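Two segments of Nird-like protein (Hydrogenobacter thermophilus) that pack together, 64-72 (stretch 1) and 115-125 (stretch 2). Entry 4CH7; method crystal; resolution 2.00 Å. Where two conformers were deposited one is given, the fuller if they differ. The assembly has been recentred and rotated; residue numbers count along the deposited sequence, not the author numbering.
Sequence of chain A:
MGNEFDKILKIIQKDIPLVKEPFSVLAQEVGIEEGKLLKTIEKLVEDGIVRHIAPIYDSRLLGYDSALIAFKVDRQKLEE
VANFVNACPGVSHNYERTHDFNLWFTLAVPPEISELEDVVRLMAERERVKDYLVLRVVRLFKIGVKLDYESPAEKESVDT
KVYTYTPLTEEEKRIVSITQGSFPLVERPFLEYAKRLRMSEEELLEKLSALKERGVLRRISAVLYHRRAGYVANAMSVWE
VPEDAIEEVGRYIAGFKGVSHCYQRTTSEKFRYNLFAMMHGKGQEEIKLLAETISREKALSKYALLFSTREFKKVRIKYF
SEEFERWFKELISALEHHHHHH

Stretch 1 (64-72) YDSALIAFK
Stretch 2 (115-125) ELEDVVRLMAE

Stretch 1 supplies a β-strand running through residues 65-71, and stretch 2 a helix that begins at L116, behind E115 at the N-cap position, and continues past E125. Their N-to-C directions differ by 46° (signed crossing angle -46°), and the axes approach to 9.9 Å. Register follows from the nearest CA pairs: D65 CA to L116 CA at 6.6 Å, I69 CA to V120 CA at 8.1 Å and F71 CA to A124 CA at 7.8 Å. Both segments therefore advance through the contact in the same general direction.

The strand is extended, with phi from -91° to -148° and psi from 119° to 162°, so its side chains alternate. The CA-to-CB bonds of D65, A67, I69 and F71 point toward the helix, while those of S66 and L68 point away. Helical phi/psi values near -60/-40, with i to i+4 bonds such as V120 N to L116 O (3.1 Å) and A124 N to V120 O (2.8 Å), turn L116, V120 and M123 toward the strand, with A124 sideways beside them.

L116 is the main bump, with 90 Å² covered by the strand. Its chi1 is t (-177°), and chi2 lies between wells at 137°. L116 CD1 sits against the strand backbone, 3.3 Å from D65 O and 3.7 Å from A67 N; L116 CD2 lies 3.8 Å from A67 CB and 4.1 Å from I69 CD1. The small methyl of A67 leaves a shallow place between the longer side chains of D65 and I69, and L116 occupies it.

I69, with chi1 and chi2 both m (-49°, -58°), reaches between successive helical turns: I69 CD1 is 4.1 Å from L116 CD2 and 3.8 Å from V120 CG1, V120 having chi1 m (-53°).

Farther along, F71 (chi1 -82°, chi2 8°) directs its ring tip at the next turn. F71 CZ lies 4.1 Å from M123 CB, which meets the ring edge near its plane, and 4.3 Å from A124 CB. A124, whose CA-to-CB bond points sideways to the strand, presents its methyl beside the ring tip. M123, a selenomethionine with chi1 m and chi2 and chi3 t, starts toward the strand but its end leads away, so CB makes the contact rather than SE.

No direct hydrogen bond or salt bridge links the stretches; the interface is chiefly apolar, burying 336 Å² in total. At its polar margin, D65 (chi1 t, -164°) takes part in a water bridge: the water donates to D65 OD2 at 2.7 Å and accepts from L116 N at 3.0 Å, an amide in the helix's first turn.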

# COMPACT_ATOMS: atom_id res chain seq x y z
N TYR A 64 5.49 -7.14 -8.68
CA TYR A 64 6.15 -5.99 -8.10
C TYR A 64 6.94 -6.39 -6.86
O TYR A 64 6.41 -7.02 -5.94
CB TYR A 64 5.15 -4.89 -7.75
CG TYR A 64 4.90 -3.90 -8.86
CD1 TYR A 64 4.15 -4.24 -9.97
CD2 TYR A 64 5.42 -2.61 -8.80
CE1 TYR A 64 3.92 -3.34 -10.99
CE2 TYR A 64 5.20 -1.70 -9.81
CZ TYR A 64 4.45 -2.07 -10.91
OH TYR A 64 4.22 -1.17 -11.92
N ASP A 65 8.22 -6.03 -6.84
CA ASP A 65 9.00 -6.13 -5.62
C ASP A 65 8.88 -4.81 -4.89
O ASP A 65 9.20 -3.75 -5.44
CB ASP A 65 10.47 -6.44 -5.92
CG ASP A 65 11.22 -6.94 -4.69
OD1 ASP A 65 10.64 -6.92 -3.58
OD2 ASP A 65 12.39 -7.34 -4.84
N SER A 66 8.38 -4.86 -3.65
CA SER A 66 8.23 -3.65 -2.85
C SER A 66 8.95 -3.79 -1.51
O SER A 66 8.98 -4.88 -0.92
CB SER A 66 6.76 -3.31 -2.64
OG SER A 66 6.07 -4.38 -2.01
N ALA A 67 9.54 -2.70 -1.05
CA ALA A 67 10.27 -2.71 0.21
C ALA A 67 10.18 -1.37 0.92
O ALA A 67 9.84 -0.35 0.30
CB ALA A 67 11.73 -3.07 -0.03
N LEU A 68 10.49 -1.37 2.21
CA LEU A 68 10.58 -0.14 2.97
C LEU A 68 12.03 0.33 2.94
O LEU A 68 12.92 -0.38 3.41
CB LEU A 68 10.11 -0.35 4.40
CG LEU A 68 9.96 0.89 5.29
CD1 LEU A 68 9.04 1.90 4.62
CD2 LEU A 68 9.42 0.50 6.65
N ILE A 69 12.26 1.51 2.38
CA ILE A 69 13.62 2.02 2.24
C ILE A 69 13.88 3.14 3.25
O ILE A 69 13.00 3.98 3.49
CB ILE A 69 13.88 2.53 0.81
CG1 ILE A 69 13.45 1.48 -0.22
CG2 ILE A 69 15.34 2.90 0.62
CD1 ILE A 69 14.15 0.14 -0.05
N ALA A 70 15.07 3.15 3.84
CA ALA A 70 15.45 4.19 4.79
C ALA A 70 16.78 4.81 4.37
O ALA A 70 17.75 4.10 4.13
CB ALA A 70 15.57 3.61 6.18
N PHE A 71 16.81 6.14 4.26
CA PHE A 71 18.04 6.85 3.91
C PHE A 71 18.61 7.60 5.11
O PHE A 71 17.86 8.19 5.89
CB PHE A 71 17.78 7.85 2.78
CG PHE A 71 17.77 7.23 1.40
CD1 PHE A 71 17.84 5.86 1.23
CD2 PHE A 71 17.72 8.05 0.28
CE1 PHE A 71 17.84 5.30 -0.04
CE2 PHE A 71 17.72 7.50 -1.00
CZ PHE A 71 17.77 6.12 -1.16
N LYS A 72 19.93 7.57 5.25
CA LYS A 72 20.58 8.45 6.22
C LYS A 72 21.03 9.73 5.52
O LYS A 72 22.06 9.75 4.84
CB LYS A 72 21.77 7.77 6.91
CG LYS A 72 22.56 8.70 7.83
CD LYS A 72 22.90 8.04 9.15
CE LYS A 72 23.71 6.78 8.94
NZ LYS A 72 24.13 6.18 10.24
N GLU A 115 16.27 -4.78 -10.57
CA GLU A 115 16.03 -5.30 -9.23
C GLU A 115 15.92 -4.11 -8.29
O GLU A 115 16.55 -3.08 -8.51
CB GLU A 115 17.16 -6.23 -8.80
CG GLU A 115 17.28 -7.48 -9.65
CD GLU A 115 18.52 -8.28 -9.34
OE1 GLU A 115 18.88 -8.38 -8.15
OE2 GLU A 115 19.14 -8.81 -10.29
N LEU A 116 15.10 -4.26 -7.25
CA LEU A 116 14.87 -3.20 -6.28
C LEU A 116 16.18 -2.70 -5.67
O LEU A 116 16.38 -1.49 -5.53
CB LEU A 116 13.91 -3.69 -5.19
CG LEU A 116 13.48 -2.68 -4.12
CD1 LEU A 116 11.99 -2.80 -3.85
CD2 LEU A 116 14.26 -2.91 -2.85
N GLU A 117 17.06 -3.63 -5.32
CA GLU A 117 18.36 -3.30 -4.74
C GLU A 117 19.23 -2.44 -5.64
O GLU A 117 20.00 -1.61 -5.16
CB GLU A 117 19.11 -4.58 -4.38
CG GLU A 117 18.77 -5.16 -3.01
CD GLU A 117 17.43 -5.86 -2.97
OE1 GLU A 117 16.77 -5.98 -4.02
OE2 GLU A 117 17.03 -6.31 -1.88
N ASP A 118 19.12 -2.65 -6.95
CA ASP A 118 19.86 -1.85 -7.92
C ASP A 118 19.29 -0.44 -7.98
O ASP A 118 20.03 0.55 -7.98
CB ASP A 118 19.82 -2.49 -9.31
CG ASP A 118 20.61 -3.79 -9.38
OD1 ASP A 118 21.74 -3.83 -8.86
OD2 ASP A 118 20.09 -4.77 -9.96
N VAL A 119 17.96 -0.36 -8.02
CA VAL A 119 17.25 0.92 -8.05
C VAL A 119 17.66 1.83 -6.89
O VAL A 119 17.96 3.00 -7.10
CB VAL A 119 15.72 0.71 -8.02
CG1 VAL A 119 14.99 2.03 -7.91
CG2 VAL A 119 15.26 -0.04 -9.26
N VAL A 120 17.68 1.29 -5.68
CA VAL A 120 18.03 2.07 -4.50
C VAL A 120 19.52 2.44 -4.46
O VAL A 120 19.88 3.50 -3.97
CB VAL A 120 17.62 1.36 -3.18
CG1 VAL A 120 16.16 0.97 -3.22
CG2 VAL A 120 18.48 0.14 -2.92
N ARG A 121 20.36 1.55 -4.99
CA ARG A 121 21.80 1.81 -5.07
C ARG A 121 22.06 3.03 -5.94
O ARG A 121 22.82 3.93 -5.56
CB ARG A 121 22.55 0.60 -5.63
CG ARG A 121 24.00 0.87 -6.00
CD ARG A 121 24.71 -0.37 -6.52
NE ARG A 121 23.99 -1.02 -7.61
CZ ARG A 121 24.10 -0.67 -8.89
NH1 ARG A 121 24.90 0.32 -9.25
NH2 ARG A 121 23.41 -1.32 -9.82
N LEU A 122 21.41 3.06 -7.09
CA LEU A 122 21.52 4.17 -8.02
C LEU A 122 20.92 5.45 -7.44
O LEU A 122 21.45 6.54 -7.66
CB LEU A 122 20.86 3.81 -9.35
CG LEU A 122 21.51 2.63 -10.07
CD1 LEU A 122 20.65 2.12 -11.21
CD2 LEU A 122 22.89 3.02 -10.57
N MSE A 123 19.83 5.31 -6.69
CA MSE A 123 19.22 6.43 -5.98
C MSE A 123 20.20 7.01 -4.96
O MSE A 123 20.48 8.20 -4.95
CB MSE A 123 17.96 5.99 -5.24
CG MSE A 123 16.71 5.78 -6.11
SE MSE A 123 15.26 5.13 -4.98
CE MSE A 123 13.85 4.97 -6.27
N ALA A 124 20.72 6.13 -4.10
CA ALA A 124 21.65 6.53 -3.05
C ALA A 124 22.95 7.10 -3.61
O ALA A 124 23.52 8.03 -3.05
CB ALA A 124 21.94 5.36 -2.13
N GLU A 125 23.41 6.53 -4.71
CA GLU A 125 24.63 7.00 -5.37
C GLU A 125 24.43 8.41 -5.92
O GLU A 125 25.29 9.28 -5.75
CB GLU A 125 25.03 6.05 -6.50
CG GLU A 125 26.29 6.48 -7.24
CD GLU A 125 26.46 5.78 -8.57
OE1 GLU A 125 25.86 4.70 -8.76
OE2 GLU A 125 27.20 6.31 -9.43
O HOH W 1 13.67 -6.95 -7.14